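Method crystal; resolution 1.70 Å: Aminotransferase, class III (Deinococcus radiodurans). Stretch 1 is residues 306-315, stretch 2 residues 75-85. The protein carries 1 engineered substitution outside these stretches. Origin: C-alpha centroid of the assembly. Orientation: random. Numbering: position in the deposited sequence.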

# COMPACT_ATOMS: atom_id res chain seq x y z
N GLY C 306 2.76 10.58 10.00
CA GLY C 306 2.47 9.81 11.20
C GLY C 306 2.97 10.52 12.44
O GLY C 306 2.26 10.61 13.44
N LEU C 307 4.19 11.05 12.37
CA LEU C 307 4.77 11.76 13.50
C LEU C 307 3.96 13.00 13.88
O LEU C 307 3.74 13.28 15.06
CB LEU C 307 6.22 12.16 13.18
CG LEU C 307 7.01 12.90 14.27
CD1 LEU C 307 7.11 12.03 15.52
CD2 LEU C 307 8.40 13.24 13.74
N SER C 308 3.52 13.76 12.87
CA SER C 308 2.73 14.96 13.12
C SER C 308 1.38 14.58 13.74
O SER C 308 0.89 15.25 14.65
CB SER C 308 2.51 15.73 11.82
OG SER C 308 1.73 16.90 12.04
N VAL C 309 0.79 13.50 13.24
CA VAL C 309 -0.49 13.03 13.77
C VAL C 309 -0.30 12.62 15.23
O VAL C 309 -1.15 12.90 16.07
CB VAL C 309 -1.02 11.84 12.94
CG1 VAL C 309 -2.18 11.16 13.68
CG2 VAL C 309 -1.50 12.34 11.57
N LEU C 310 0.81 11.95 15.52
CA LEU C 310 1.08 11.52 16.89
C LEU C 310 1.22 12.73 17.82
O LEU C 310 0.71 12.71 18.94
CB LEU C 310 2.35 10.67 16.94
CG LEU C 310 2.75 10.12 18.31
CD1 LEU C 310 1.62 9.27 18.90
CD2 LEU C 310 4.02 9.30 18.17
N ASP C 311 1.89 13.78 17.36
CA ASP C 311 2.05 14.99 18.17
C ASP C 311 0.68 15.51 18.59
O ASP C 311 0.48 15.92 19.74
CB ASP C 311 2.76 16.11 17.39
CG ASP C 311 4.23 15.84 17.14
OD1 ASP C 311 4.88 15.19 17.98
OD2 ASP C 311 4.74 16.29 16.10
N ILE C 312 -0.25 15.51 17.65
CA ILE C 312 -1.61 15.99 17.88
C ILE C 312 -2.39 15.07 18.83
O ILE C 312 -3.06 15.55 19.75
CB ILE C 312 -2.36 16.11 16.54
CG1 ILE C 312 -1.69 17.20 15.69
CG2 ILE C 312 -3.83 16.43 16.77
CD1 ILE C 312 -2.20 17.29 14.27
N VAL C 313 -2.29 13.77 18.60
CA VAL C 313 -2.98 12.79 19.43
C VAL C 313 -2.56 12.95 20.89
O VAL C 313 -3.39 12.88 21.80
CB VAL C 313 -2.66 11.35 18.95
CG1 VAL C 313 -3.17 10.32 19.95
CG2 VAL C 313 -3.31 11.12 17.58
N GLU C 314 -1.27 13.18 21.12
CA GLU C 314 -0.76 13.35 22.47
C GLU C 314 -1.09 14.74 23.04
O GLU C 314 -1.61 14.86 24.15
CB GLU C 314 0.76 13.13 22.50
CG GLU C 314 1.18 11.75 22.04
CD GLU C 314 2.68 11.51 22.16
OE1 GLU C 314 3.46 12.36 21.68
OE2 GLU C 314 3.06 10.47 22.72
N ARG C 315 -0.80 15.78 22.27
CA ARG C 315 -1.06 17.14 22.72
C ARG C 315 -2.53 17.40 23.06
O ARG C 315 -2.83 18.07 24.05
CB ARG C 315 -0.59 18.15 21.66
CG ARG C 315 -0.71 19.60 22.10
CD ARG C 315 -0.16 20.54 21.04
NE ARG C 315 -1.03 20.63 19.88
CZ ARG C 315 -0.65 20.37 18.63
NH1 ARG C 315 0.59 19.99 18.38
NH2 ARG C 315 -1.52 20.48 17.64
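Stretch 2 75-85: EEYAGRLARFV

Both stretches are helical. Residues 306-315 continue a helix that begins earlier in the chain. Residues 75-84 do the same, and Val 85 leaves the helix with phi/psi of -80/4°. Regular i to i+4 backbone hydrogen bonds run through both segments. In stretch 2 they include Leu 81 N to Tyr 77 O at 2.7 Å and Phe 84 N to Arg 80 O at 3.1 Å.

The two helices run in roughly the same direction and cross at 33°. Their axes come within 10.0 Å of each other. The backbones are nearer at the N-terminal end: the CA atoms of Leu 307 and Tyr 77 are 5.6 Å apart, those of Leu 310 and Leu 81 7.4 Å, and those of Glu 314 and Phe 84 8.1 Å. The contact buries 549 Å², both sides summed.

Gly 306 allows the close approach of Tyr 77. Gly 306 C lies 3.4 Å from Tyr 77 CE1, and an ideal CB on Gly 306 would lie a tight 3.1 Å from Tyr 77 CZ. A water joins the two residues. It accepts from Tyr 77 OH at 2.7 Å and donates to Gly 306 O at 2.8 Å. Leu 307 packs its CB 3.8 Å from Tyr 77 CD1. Leu 307 CD2 lies 3.7 Å from Glu 76 CD.

Leu 310 is a knob in a hole formed by Tyr 77, Arg 80, Leu 81 and Phe 84. Leu 310 CD2 is 3.7 Å from Arg 80 CB and also 3.7 Å from Leu 81 N. Leu 310 CD1 sits over one face of the Phe 84 ring, 4.0 Å from the ring centroid, in a CH-pi contact. Val 313 CG1 adds an apolar contact with Phe 84 CZ at 3.7 Å.

Arg 80 is the knob in the other direction, set among Leu 307, Leu 310, Asp 311 and Glu 314. Its chi1, chi2 and chi3 are all m, so the side chain is folded rather than extended. Two carboxylates meet the edge of its guanidinium. Arg 80 NH2 forms salt-bridged hydrogen bonds to Asp 311 OD1 and to Glu 314 OE1, both at 2.7 Å. Arg 80 NH1 adds a weak bond to Asp 311 OD1 at 3.0 Å. A second water accepts from Arg 80 NE and donates to Arg 80 O and Glu 314 OE2, each at 2.8 Å. The charged group thus has partners for NE, NH1 and NH2 beside the apolar packing.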

# COMPACT_ATOMS: atom_id res chain seq x y z
N GLU C 75 13.59 7.10 12.33
CA GLU C 75 14.26 6.83 13.61
C GLU C 75 13.53 7.55 14.73
O GLU C 75 13.29 6.98 15.80
CB GLU C 75 15.71 7.32 13.57
CG GLU C 75 16.63 6.59 12.61
CD GLU C 75 16.84 5.14 12.97
OE1 GLU C 75 16.74 4.81 14.18
OE2 GLU C 75 17.12 4.34 12.06
N GLU C 76 13.18 8.81 14.50
CA GLU C 76 12.49 9.61 15.50
C GLU C 76 11.09 9.06 15.76
O GLU C 76 10.72 8.82 16.91
CB GLU C 76 12.39 11.07 15.03
CG GLU C 76 11.68 11.98 16.01
CD GLU C 76 11.60 13.42 15.52
OE1 GLU C 76 12.11 13.71 14.41
OE2 GLU C 76 11.03 14.26 16.25
N TYR C 77 10.33 8.85 14.69
CA TYR C 77 8.97 8.35 14.81
C TYR C 77 8.88 6.99 15.49
O TYR C 77 8.02 6.79 16.35
CB TYR C 77 8.33 8.27 13.42
CG TYR C 77 6.91 7.78 13.44
CD1 TYR C 77 5.91 8.51 14.08
CD2 TYR C 77 6.55 6.59 12.80
CE1 TYR C 77 4.59 8.06 14.10
CE2 TYR C 77 5.24 6.13 12.82
CZ TYR C 77 4.26 6.87 13.47
OH TYR C 77 2.96 6.41 13.48
N ALA C 78 9.74 6.05 15.10
CA ALA C 78 9.72 4.71 15.69
C ALA C 78 9.78 4.79 17.21
O ALA C 78 9.01 4.13 17.91
CB ALA C 78 10.89 3.88 15.16
N GLY C 79 10.70 5.60 17.73
CA GLY C 79 10.83 5.76 19.17
C GLY C 79 9.61 6.42 19.79
O GLY C 79 9.11 5.97 20.83
N ARG C 80 9.14 7.49 19.16
CA ARG C 80 7.98 8.22 19.65
C ARG C 80 6.75 7.33 19.69
O ARG C 80 6.00 7.33 20.67
CB ARG C 80 7.70 9.43 18.76
CG ARG C 80 8.62 10.62 19.03
CD ARG C 80 8.24 11.31 20.34
NE ARG C 80 6.85 11.76 20.32
CZ ARG C 80 6.40 12.77 19.59
NH1 ARG C 80 7.23 13.45 18.82
NH2 ARG C 80 5.11 13.08 19.61
N LEU C 81 6.54 6.57 18.63
CA LEU C 81 5.38 5.68 18.54
C LEU C 81 5.45 4.57 19.59
O LEU C 81 4.47 4.31 20.30
CB LEU C 81 5.29 5.07 17.14
CG LEU C 81 4.19 4.03 16.91
CD1 LEU C 81 2.83 4.67 17.09
CD2 LEU C 81 4.33 3.47 15.50
N ALA C 82 6.61 3.92 19.69
CA ALA C 82 6.82 2.85 20.65
C ALA C 82 6.47 3.30 22.07
O ALA C 82 5.79 2.59 22.81
CB ALA C 82 8.26 2.36 20.60
N ARG C 83 6.93 4.50 22.43
CA ARG C 83 6.66 5.03 23.77
C ARG C 83 5.19 5.37 23.99
O ARG C 83 4.63 5.10 25.05
CB ARG C 83 7.53 6.27 24.02
CG ARG C 83 9.02 5.95 24.18
CD ARG C 83 9.83 7.16 24.65
NE ARG C 83 10.02 8.17 23.60
CZ ARG C 83 10.88 8.05 22.59
NH1 ARG C 83 11.63 6.96 22.47
NH2 ARG C 83 11.00 9.03 21.70
N PHE C 84 4.55 5.96 22.98
CA PHE C 84 3.14 6.32 23.09
C PHE C 84 2.26 5.12 23.41
O PHE C 84 1.42 5.18 24.32
CB PHE C 84 2.63 6.96 21.80
CG PHE C 84 1.14 7.18 21.78
CD1 PHE C 84 0.54 8.07 22.67
CD2 PHE C 84 0.33 6.46 20.91
CE1 PHE C 84 -0.84 8.23 22.70
CE2 PHE C 84 -1.06 6.62 20.93
CZ PHE C 84 -1.64 7.50 21.82
N VAL C 85 2.44 4.02 22.68
CA VAL C 85 1.61 2.84 22.89
C VAL C 85 2.00 1.97 24.07
O VAL C 85 1.41 0.92 24.29
CB VAL C 85 1.56 1.96 21.62
CG1 VAL C 85 1.06 2.79 20.44
CG2 VAL C 85 2.93 1.38 21.31
O HOH W 1 1.08 8.20 14.31
O HOH W 2 5.70 9.78 21.94